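Local coordinates for phosphate ABC transporter, periplasmic phosphate-binding protein (Borrelia burgdorferi, PDB 4N13) that binds inorganic phosphate with micromolar affinity as the solute-binding lipoprotein of the PstSACB ABC transporter, which imports it, at residues I92-I97 against T177-H182; I110-Q116 against E157-R161; N129-D134 against G164-N170. Numbering follows the deposited sequence.

Contact 1: I92-I97 against T177-H182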
loop_
_atom_site.group_PDB
_atom_site.type_symbol
_atom_site.label_atom_id
_atom_site.label_comp_id
_atom_site.label_asym_id
_atom_site.label_seq_id
_atom_site.Cartn_x
_atom_site.Cartn_y
_atom_site.Cartn_z
ATOM N N ILE A 92 3.514 1.549 -14.474
ATOM C CA ILE A 92 4.114 2.390 -15.492
ATOM C C ILE A 92 4.571 1.536 -16.661
ATOM O O ILE A 92 4.954 0.365 -16.494
ATOM C CB ILE A 92 5.296 3.225 -14.959
ATOM C CG1 ILE A 92 6.344 2.365 -14.266
ATOM C CG2 ILE A 92 4.767 4.292 -13.992
ATOM C CD1 ILE A 92 7.639 3.095 -14.014
ATOM N N THR A 93 4.507 2.120 -17.859
ATOM C CA THR A 93 4.944 1.421 -19.050
ATOM C C THR A 93 5.853 2.292 -19.870
ATOM O O THR A 93 5.877 3.525 -19.754
ATOM C CB THR A 93 3.766 0.958 -19.948
ATOM O OG1 THR A 93 3.179 2.075 -20.605
ATOM C CG2 THR A 93 2.712 0.215 -19.159
ATOM N N SER A 94 6.584 1.645 -20.764
ATOM C CA SER A 94 7.304 2.405 -21.771
ATOM C C SER A 94 6.320 3.131 -22.702
ATOM O O SER A 94 5.177 2.729 -22.836
ATOM C CB SER A 94 8.268 1.504 -22.510
ATOM O OG SER A 94 7.614 0.374 -22.986
ATOM N N PRO A 95 6.755 4.245 -23.296
ATOM C CA PRO A 95 5.756 5.112 -23.926
ATOM C C PRO A 95 5.281 4.697 -25.318
ATOM O O PRO A 95 4.405 5.347 -25.862
ATOM C CB PRO A 95 6.460 6.477 -23.983
ATOM C CG PRO A 95 7.917 6.158 -23.964
ATOM C CD PRO A 95 8.060 4.909 -23.139
ATOM N N GLU A 96 5.878 3.654 -25.882
ATOM C CA GLU A 96 5.520 3.229 -27.227
ATOM C C GLU A 96 4.366 2.233 -27.219
ATOM O O GLU A 96 3.741 2.009 -28.256
ATOM C CB GLU A 96 6.740 2.686 -27.985
ATOM C CG GLU A 96 7.022 1.199 -27.823
ATOM C CD GLU A 96 7.623 0.836 -26.473
ATOM O OE1 GLU A 96 8.689 0.178 -26.454
ATOM O OE2 GLU A 96 7.019 1.172 -25.434
ATOM N N ILE A 97 4.047 1.669 -26.055
ATOM C CA ILE A 97 2.819 0.888 -25.943
ATOM C C ILE A 97 1.682 1.896 -25.785
ATOM O O ILE A 97 1.702 2.744 -24.889
ATOM C CB ILE A 97 2.814 -0.168 -24.781
ATOM C CG1 ILE A 97 2.003 0.321 -23.575
ATOM C CG2 ILE A 97 4.228 -0.584 -24.392
ATOM C CD1 ILE A 97 1.849 -0.724 -22.483
ATOM N N THR A 177 12.365 0.739 -16.956
ATOM C CA THR A 177 11.230 0.885 -17.856
ATOM C C THR A 177 11.622 1.837 -19.000
ATOM O O THR A 177 11.300 1.591 -20.171
ATOM C CB THR A 177 10.000 1.412 -17.095
ATOM O OG1 THR A 177 9.621 0.461 -16.097
ATOM C CG2 THR A 177 8.830 1.606 -18.025
ATOM N N SER A 178 12.353 2.893 -18.670
ATOM C CA SER A 178 12.784 3.868 -19.666
ATOM C C SER A 178 13.739 3.268 -20.691
ATOM O O SER A 178 13.802 3.740 -21.815
ATOM C CB SER A 178 13.401 5.089 -18.980
ATOM O OG SER A 178 14.740 4.895 -18.560
ATOM N N LEU A 179 14.450 2.204 -20.311
ATOM C CA LEU A 179 15.447 1.579 -21.170
ATOM C C LEU A 179 14.978 0.305 -21.833
ATOM O O LEU A 179 15.652 -0.172 -22.734
ATOM C CB LEU A 179 16.706 1.259 -20.356
ATOM C CG LEU A 179 17.568 2.453 -19.943
ATOM C CD1 LEU A 179 18.686 2.002 -19.030
ATOM C CD2 LEU A 179 18.114 3.173 -21.189
ATOM N N THR A 180 13.836 -0.251 -21.417
ATOM C CA THR A 180 13.425 -1.574 -21.867
ATOM C C THR A 180 12.177 -1.447 -22.732
ATOM O O THR A 180 11.159 -0.935 -22.276
ATOM C CB THR A 180 13.125 -2.474 -20.656
ATOM O OG1 THR A 180 14.266 -2.534 -19.786
ATOM C CG2 THR A 180 12.793 -3.851 -21.083
ATOM N N PRO A 181 12.243 -1.909 -23.979
ATOM C CA PRO A 181 11.071 -1.706 -24.832
ATOM C C PRO A 181 9.873 -2.535 -24.363
ATOM O O PRO A 181 10.014 -3.596 -23.759
ATOM C CB PRO A 181 11.549 -2.146 -26.223
ATOM C CG PRO A 181 12.743 -2.968 -25.987
ATOM C CD PRO A 181 13.343 -2.592 -24.672
ATOM N N HIS A 182 8.680 -2.035 -24.659
ATOM C CA HIS A 182 7.426 -2.733 -24.403
ATOM C C HIS A 182 7.324 -3.274 -22.993
ATOM O O HIS A 182 6.862 -4.393 -22.782
ATOM C CB HIS A 182 7.249 -3.837 -25.435
ATOM C CG HIS A 182 7.281 -3.327 -26.842
ATOM N ND1 HIS A 182 8.271 -3.661 -27.738
ATOM C CD2 HIS A 182 6.442 -2.493 -27.502
ATOM C CE1 HIS A 182 8.042 -3.060 -28.892
ATOM N NE2 HIS A 182 6.936 -2.345 -28.776
#
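A beta turn packs against the end of a helix in one lobe of the binding protein: the end of strand 80-93 and the type I turn Ser94-Ile97 meet the last turn of helix 170-179 and the linker into strand 183-188. Start with Thr177, the closest backbone approach, its CA 5.7 Å from that of Ser94. Its CG2 methyl packs 3.5 Å from Ser94 N and 3.6 Å from Thr93 C, while its hydroxyl bonds back to Val173 O. Ile92 CD1 closes over the same side chain, 3.9 Å from Thr177 OG1. Further along, the contact turns polar. In the conformer given here, Glu96 reaches back over the linker: its OE1 accepts from His182 N at 2.8 Å, and its OE2 takes a 2.6 Å bond from Ser94 OG, which also accepts from Ser183 N. Glu96 OE1 lies over one face of the His182 ring and Ile97 CG2 near its edge, 4.3 Å from His182 CD2. Backbone pairing of Ser94 with Ser183 and Ile92 with Gly185 continues into the sheet. A helix leading through a linker into a strand of the sheet it covers is typical of the alpha/beta lobes of class II periplasmic binding proteins.

Contact 2: I110-Q116 against E157-R161. With EDO (1,2-ethanediol), chain F.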
loop_
_atom_site.group_PDB
_atom_site.type_symbol
_atom_site.label_atom_id
_atom_site.label_comp_id
_atom_site.label_asym_id
_atom_site.label_seq_id
_atom_site.Cartn_x
_atom_site.Cartn_y
_atom_site.Cartn_z
ATOM N N ILE A 110 -0.941 -10.477 -16.656
ATOM C CA ILE A 110 0.410 -10.071 -17.100
ATOM C C ILE A 110 1.409 -10.452 -15.999
ATOM O O ILE A 110 2.471 -11.034 -16.253
ATOM C CB ILE A 110 0.486 -8.558 -17.427
ATOM C CG1 ILE A 110 -0.353 -8.253 -18.666
ATOM C CG2 ILE A 110 1.928 -8.117 -17.582
ATOM C CD1 ILE A 110 -0.487 -6.791 -19.000
ATOM N N LEU A 111 1.046 -10.155 -14.764
ATOM C CA LEU A 111 1.939 -10.391 -13.646
ATOM C C LEU A 111 2.269 -11.852 -13.427
ATOM O O LEU A 111 3.379 -12.152 -12.991
ATOM C CB LEU A 111 1.366 -9.778 -12.360
ATOM C CG LEU A 111 1.234 -8.267 -12.373
ATOM C CD1 LEU A 111 0.470 -7.772 -11.164
ATOM C CD2 LEU A 111 2.588 -7.659 -12.399
ATOM N N ASN A 112 1.306 -12.741 -13.680
ATOM C CA ASN A 112 1.531 -14.158 -13.463
ATOM C C ASN A 112 1.940 -14.904 -14.725
ATOM O O ASN A 112 2.151 -16.108 -14.678
ATOM C CB ASN A 112 0.326 -14.828 -12.783
ATOM C CG ASN A 112 -0.650 -15.438 -13.750
ATOM O OD1 ASN A 112 -0.848 -14.954 -14.869
ATOM N ND2 ASN A 112 -1.292 -16.518 -13.313
ATOM N N GLY A 113 2.104 -14.189 -15.833
ATOM C CA GLY A 113 2.619 -14.813 -17.037
ATOM C C GLY A 113 1.599 -15.435 -17.970
ATOM O O GLY A 113 2.002 -15.995 -18.991
ATOM N N GLU A 114 0.315 -15.384 -17.630
ATOM C CA GLU A 114 -0.711 -15.883 -18.548
ATOM C C GLU A 114 -0.866 -15.004 -19.781
ATOM O O GLU A 114 -1.312 -15.474 -20.829
ATOM C CB GLU A 114 -2.055 -16.023 -17.836
ATOM C CG GLU A 114 -2.086 -17.194 -16.888
ATOM C CD GLU A 114 -3.413 -17.334 -16.154
ATOM O OE1 GLU A 114 -4.441 -16.818 -16.645
ATOM O OE2 GLU A 114 -3.416 -17.984 -15.090
ATOM N N ILE A 115 -0.508 -13.734 -19.658
ATOM C CA ILE A 115 -0.482 -12.814 -20.802
ATOM C C ILE A 115 0.952 -12.349 -20.990
ATOM O O ILE A 115 1.518 -11.771 -20.081
ATOM C CB ILE A 115 -1.417 -11.590 -20.586
ATOM C CG1 ILE A 115 -2.870 -12.037 -20.595
ATOM C CG2 ILE A 115 -1.169 -10.535 -21.644
ATOM C CD1 ILE A 115 -3.846 -10.919 -20.257
ATOM N N GLN A 116 1.538 -12.621 -22.151
ATOM C CA GLN A 116 2.942 -12.272 -22.408
ATOM C C GLN A 116 3.188 -11.493 -23.684
ATOM O O GLN A 116 4.340 -11.212 -24.027
ATOM C CB GLN A 116 3.837 -13.511 -22.381
ATOM C CG GLN A 116 3.899 -14.114 -21.014
ATOM C CD GLN A 116 4.962 -15.159 -20.864
ATOM O OE1 GLN A 116 5.968 -15.169 -21.600
ATOM N NE2 GLN A 116 4.768 -16.046 -19.892
ATOM N N GLU A 157 -1.013 -20.630 -9.434
ATOM C CA GLU A 157 -1.428 -19.558 -10.339
ATOM C C GLU A 157 -1.049 -18.188 -9.794
ATOM O O GLU A 157 -0.734 -17.276 -10.560
ATOM C CB GLU A 157 -2.938 -19.607 -10.569
ATOM C CG GLU A 157 -3.433 -20.887 -11.232
ATOM C CD GLU A 157 -4.910 -21.214 -10.967
ATOM O OE1 GLU A 157 -5.589 -20.547 -10.143
ATOM O OE2 GLU A 157 -5.385 -22.184 -11.593
ATOM N N ALA A 158 -1.043 -18.052 -8.475
ATOM C CA ALA A 158 -0.800 -16.755 -7.832
ATOM C C ALA A 158 0.693 -16.562 -7.573
ATOM O O ALA A 158 1.108 -16.229 -6.449
ATOM C CB ALA A 158 -1.567 -16.661 -6.516
ATOM N N GLN A 159 1.498 -16.842 -8.587
ATOM C CA GLN A 159 2.921 -16.613 -8.536
ATOM C C GLN A 159 3.309 -15.701 -9.686
ATOM O O GLN A 159 2.700 -15.735 -10.753
ATOM C CB GLN A 159 3.669 -17.938 -8.636
ATOM C CG GLN A 159 3.364 -18.893 -7.494
ATOM C CD GLN A 159 3.546 -18.261 -6.115
ATOM O OE1 GLN A 159 4.531 -17.558 -5.860
ATOM N NE2 GLN A 159 2.589 -18.509 -5.216
ATOM N N PHE A 160 4.317 -14.869 -9.467
ATOM C CA PHE A 160 4.787 -13.980 -10.512
ATOM C C PHE A 160 5.431 -14.774 -11.657
ATOM O O PHE A 160 6.085 -15.802 -11.443
ATOM C CB PHE A 160 5.830 -13.008 -9.956
ATOM C CG PHE A 160 5.268 -11.853 -9.158
ATOM C CD1 PHE A 160 4.627 -10.805 -9.770
ATOM C CD2 PHE A 160 5.440 -11.812 -7.789
ATOM C CE1 PHE A 160 4.164 -9.734 -9.027
ATOM C CE2 PHE A 160 4.985 -10.747 -7.057
ATOM C CZ PHE A 160 4.353 -9.700 -7.685
ATOM N N ARG A 161 5.235 -14.266 -12.873
ATOM C CA ARG A 161 5.971 -14.696 -14.059
ATOM C C ARG A 161 7.431 -14.812 -13.669
ATOM O O ARG A 161 8.005 -13.883 -13.123
ATOM C CB ARG A 161 5.768 -13.661 -15.176
ATOM C CG ARG A 161 6.473 -13.972 -16.454
ATOM C CD ARG A 161 6.161 -12.940 -17.511
ATOM N NE ARG A 161 7.092 -13.108 -18.623
ATOM C CZ ARG A 161 7.176 -12.305 -19.682
ATOM N NH1 ARG A 161 6.361 -11.265 -19.794
ATOM N NH2 ARG A 161 8.098 -12.533 -20.616
HETATM C C1 EDO F . 10.153 -13.541 -10.028
HETATM O O1 EDO F . 9.426 -12.845 -9.006
HETATM C C2 EDO F . 10.538 -12.622 -11.186
HETATM O O2 EDO F . 9.384 -12.009 -11.770
HETATM O O HOH W 1 3.736 -11.073 -18.754
#
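A Schellman motif closes helix 104-111, and the loop 157-161 docks onto it. Gly113 is the first residue to leave helical angles; its phi of 89° would jam a CB against the preceding carbonyl, and Arg161 CB already sits 3.8 Å from Gly113 N. Leu111 O, at the helix end, takes Arg161 N at 2.8 Å, almost straight (173°), with Phe160 CA 3.4 Å from that same Leu111 O as a CA-H...O contact. Asn112 works twice: its OD1 accepts from Glu114 N in an Asx turn (3.0 Å), and its ND2 donates to Glu157 O at 2.9 Å and Glu114 OE2 at 3.1 Å. Extended Arg161 runs under the turn. Its NH1 donates at 2.8 Å to a water that gives hydrogen bonds to Ile110 O and Ile115 O; NE makes a salt bridge with Asp163. Gln116 OE1, bonded to Lys127, lies over one guanidinium face. The chemistry implies a helix end stitched mainly through backbone carbonyls, with Arg161 giving its backbone N to the helix end and its guanidinium to water and Asp163.

Contact 3: N129-D134 against G164-N170. With SO4 (sulfate ion), chain C; EDO (1,2-ethanediol), chain F; SO4 (sulfate ion), chain B.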
loop_
_atom_site.group_PDB
_atom_site.type_symbol
_atom_site.label_atom_id
_atom_site.label_comp_id
_atom_site.label_asym_id
_atom_site.label_seq_id
_atom_site.Cartn_x
_atom_site.Cartn_y
_atom_site.Cartn_z
ATOM N N ASN A 129 7.812 -7.114 -21.700
ATOM C CA ASN A 129 8.930 -7.175 -20.779
ATOM C C ASN A 129 8.459 -6.712 -19.406
ATOM O O ASN A 129 8.289 -5.519 -19.149
ATOM C CB ASN A 129 10.079 -6.315 -21.289
ATOM C CG ASN A 129 10.812 -6.967 -22.408
ATOM O OD1 ASN A 129 11.186 -8.137 -22.308
ATOM N ND2 ASN A 129 11.026 -6.233 -23.494
ATOM N N PHE A 130 8.202 -7.676 -18.542
ATOM C CA PHE A 130 7.731 -7.417 -17.193
ATOM C C PHE A 130 8.913 -7.148 -16.278
ATOM O O PHE A 130 9.813 -7.989 -16.149
ATOM C CB PHE A 130 6.942 -8.631 -16.703
ATOM C CG PHE A 130 6.636 -8.616 -15.239
ATOM C CD1 PHE A 130 6.146 -7.468 -14.627
ATOM C CD2 PHE A 130 6.795 -9.771 -14.479
ATOM C CE1 PHE A 130 5.855 -7.470 -13.265
ATOM C CE2 PHE A 130 6.479 -9.777 -13.121
ATOM C CZ PHE A 130 6.010 -8.630 -12.519
ATOM N N ILE A 131 8.895 -5.985 -15.625
ATOM C CA ILE A 131 9.923 -5.574 -14.672
ATOM C C ILE A 131 9.322 -5.773 -13.288
ATOM O O ILE A 131 8.307 -5.163 -12.952
ATOM C CB ILE A 131 10.292 -4.111 -14.879
ATOM C CG1 ILE A 131 10.855 -3.916 -16.303
ATOM C CG2 ILE A 131 11.286 -3.657 -13.831
ATOM C CD1 ILE A 131 10.843 -2.460 -16.770
ATOM N N ASN A 132 9.904 -6.686 -12.520
ATOM C CA ASN A 132 9.420 -7.016 -11.192
ATOM C C ASN A 132 10.355 -6.473 -10.128
ATOM O O ASN A 132 11.498 -6.132 -10.404
ATOM C CB ASN A 132 9.294 -8.533 -11.045
ATOM C CG ASN A 132 8.267 -8.950 -9.997
ATOM O OD1 ASN A 132 7.588 -8.130 -9.407
ATOM N ND2 ASN A 132 8.162 -10.251 -9.763
ATOM N N ARG A 133 9.842 -6.354 -8.918
ATOM C CA ARG A 133 10.660 -6.050 -7.758
ATOM C C ARG A 133 11.207 -7.317 -7.109
ATOM O O ARG A 133 10.708 -8.412 -7.324
ATOM C CB ARG A 133 9.859 -5.228 -6.730
ATOM C CG ARG A 133 9.608 -3.814 -7.169
ATOM C CD ARG A 133 10.897 -2.989 -7.310
ATOM N NE ARG A 133 11.727 -3.098 -6.121
ATOM C CZ ARG A 133 11.534 -2.432 -4.988
ATOM N NH1 ARG A 133 10.565 -1.547 -4.870
ATOM N NH2 ARG A 133 12.315 -2.651 -3.952
ATOM N N ASP A 134 12.248 -7.133 -6.311
ATOM C CA ASP A 134 12.844 -8.211 -5.539
ATOM C C ASP A 134 11.843 -8.738 -4.504
ATOM O O ASP A 134 11.044 -7.982 -3.942
ATOM C CB ASP A 134 14.117 -7.700 -4.867
ATOM C CG ASP A 134 13.862 -6.533 -3.949
ATOM O OD1 ASP A 134 13.475 -5.442 -4.431
ATOM O OD2 ASP A 134 14.060 -6.721 -2.727
ATOM N N GLY A 164 10.608 -12.456 -15.060
ATOM C CA GLY A 164 10.604 -11.011 -14.917
ATOM C C GLY A 164 12.008 -10.449 -14.740
ATOM O O GLY A 164 12.916 -11.151 -14.292
ATOM N N ILE A 165 12.189 -9.181 -15.117
ATOM C CA ILE A 165 13.479 -8.489 -14.979
ATOM C C ILE A 165 13.419 -7.876 -13.580
ATOM O O ILE A 165 12.609 -6.957 -13.316
ATOM C CB ILE A 165 13.595 -7.373 -16.032
ATOM C CG1 ILE A 165 13.690 -7.942 -17.451
ATOM C CG2 ILE A 165 14.776 -6.457 -15.695
ATOM C CD1 ILE A 165 13.392 -6.924 -18.530
ATOM N N VAL A 166 14.252 -8.355 -12.662
ATOM C CA VAL A 166 14.087 -8.011 -11.260
ATOM C C VAL A 166 14.975 -6.834 -10.881
ATOM O O VAL A 166 16.173 -6.861 -11.133
ATOM C CB VAL A 166 14.401 -9.221 -10.352
ATOM C CG1 VAL A 166 14.270 -8.839 -8.873
ATOM C CG2 VAL A 166 13.508 -10.413 -10.702
ATOM N N VAL A 167 14.398 -5.808 -10.260
ATOM C CA VAL A 167 15.153 -4.660 -9.785
ATOM C C VAL A 167 14.834 -4.365 -8.317
ATOM O O VAL A 167 13.825 -4.843 -7.785
ATOM C CB VAL A 167 14.922 -3.408 -10.665
ATOM C CG1 VAL A 167 15.288 -3.702 -12.111
ATOM C CG2 VAL A 167 13.481 -2.926 -10.559
ATOM N N LYS A 168 15.679 -3.572 -7.665
ATOM C CA LYS A 168 15.689 -3.515 -6.205
ATOM C C LYS A 168 15.249 -2.186 -5.590
ATOM O O LYS A 168 15.458 -1.939 -4.409
ATOM C CB LYS A 168 17.079 -3.887 -5.687
ATOM C CG LYS A 168 17.424 -5.355 -5.957
ATOM C CD LYS A 168 18.681 -5.821 -5.262
ATOM C CE LYS A 168 19.863 -5.841 -6.203
ATOM N NZ LYS A 168 20.977 -6.700 -5.691
ATOM N N SER A 169 14.621 -1.342 -6.393
ATOM C CA SER A 169 14.122 -0.073 -5.898
ATOM C C SER A 169 13.083 0.524 -6.842
ATOM O O SER A 169 13.029 0.171 -8.032
ATOM C CB SER A 169 15.256 0.948 -5.757
ATOM O OG SER A 169 15.815 1.223 -7.036
ATOM N N ASN A 170 12.291 1.454 -6.326
ATOM C CA ASN A 170 11.362 2.211 -7.152
ATOM C C ASN A 170 12.074 2.983 -8.249
ATOM O O ASN A 170 11.636 2.970 -9.396
ATOM C CB ASN A 170 10.538 3.181 -6.295
ATOM C CG ASN A 170 9.493 2.461 -5.472
ATOM O OD1 ASN A 170 8.487 2.002 -6.005
ATOM N ND2 ASN A 170 9.734 2.331 -4.178
HETATM S S SO4 C . 18.683 -1.507 -8.040
HETATM O O1 SO4 C . 18.060 -2.576 -8.858
HETATM O O2 SO4 C . 19.298 -0.526 -8.901
HETATM O O3 SO4 C . 17.690 -0.799 -7.231
HETATM O O4 SO4 C . 19.730 -2.108 -7.182
HETATM C C1 EDO F . 10.153 -13.541 -10.028
HETATM O O1 EDO F . 9.426 -12.845 -9.006
HETATM C C2 EDO F . 10.538 -12.622 -11.186
HETATM O O2 EDO F . 9.384 -12.009 -11.770
HETATM S S SO4 B . 10.058 -0.935 -1.229
HETATM O O1 SO4 B . 9.596 -0.400 -2.507
HETATM O O2 SO4 B . 10.107 0.193 -0.315
HETATM O O3 SO4 B . 9.080 -1.905 -0.782
HETATM O O4 SO4 B . 11.362 -1.513 -1.463
HETATM O O HOH W 2 8.466 -0.716 -6.736
#
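Two parallel strands of a beta-alpha-beta unit, 129-133 and 165-167, joined through helix 138-151, exchange backbone hydrogen bonds; the axes of these short segments approach to 4.5 Å. Ile165 N donates to Phe130 O (2.9 Å), Asn132 N to Ile165 O (2.8 Å), and Val167 N to Asn132 O (2.9 Å). Val167 O takes Arg133 NE at 3.2 Å and, weakly, Asp134 N at 3.1 Å. On one face Ile131 CG2 meets Val167 CG2 at 4.0 Å, beneath helix 170-179; on the other Asn132 pairs with Val166. Asn132 OD1 is satisfied by Tyr186 OH and its ND2 by ethanediol O2 (2.9 Å). At Gly164 a CB would crowd Phe130 and Asn132. Arg133 is fully engaged: besides Val167 O, its NH2 forms a salt bridge with Asp134 OD1 (3.1 Å), its NH1 donates to a water (2.9 Å) that Asn170 OD1 accepts from, and one sulfate takes Arg133 NH1 on O1 (2.8 Å) and Arg133 NH2 on O4 (2.9 Å). Ser169 OG, N-capping helix 170-179, accepts from Glu172 N and gives a 2.8 Å bond to O3 of a second sulfate, whose O1 takes Lys168 N (2.8 Å). The first sulfate, probably from the crystallisation liquor, also bonds Ser139 OG, a phosphate-site residue by similarity like nearby Ser137; it probably mimics bound phosphate, held by an arginine that its Asp134 salt bridge may steady.

In the fold
All three contacts lie in one lobe. Contact 1 spans the longest loop, and both others nest inside it; contacts 2 and 3 interleave along the chain. Contacts 1 and 3, centres 13 Å apart, reach the same sheet and touch chiefly at Asn129, which bonds to Pro181 and His182, and also where Thr177 packs on Ile131. In contact 2, centred 14 Å from contact 3, Phe160, Leu111 and Arg161 pack on Phe130, Phe160 also on Asn132. Contacts 1 and 2 stay about 7 Å apart at nearest atoms. Helix 170-179 thus covers the Ile131 and Arg133 face of strand 129-133, helices 104-111 and 138-151 the Phe130 and Asn132 side, and the strand's C-terminal end probably faces the phosphate site.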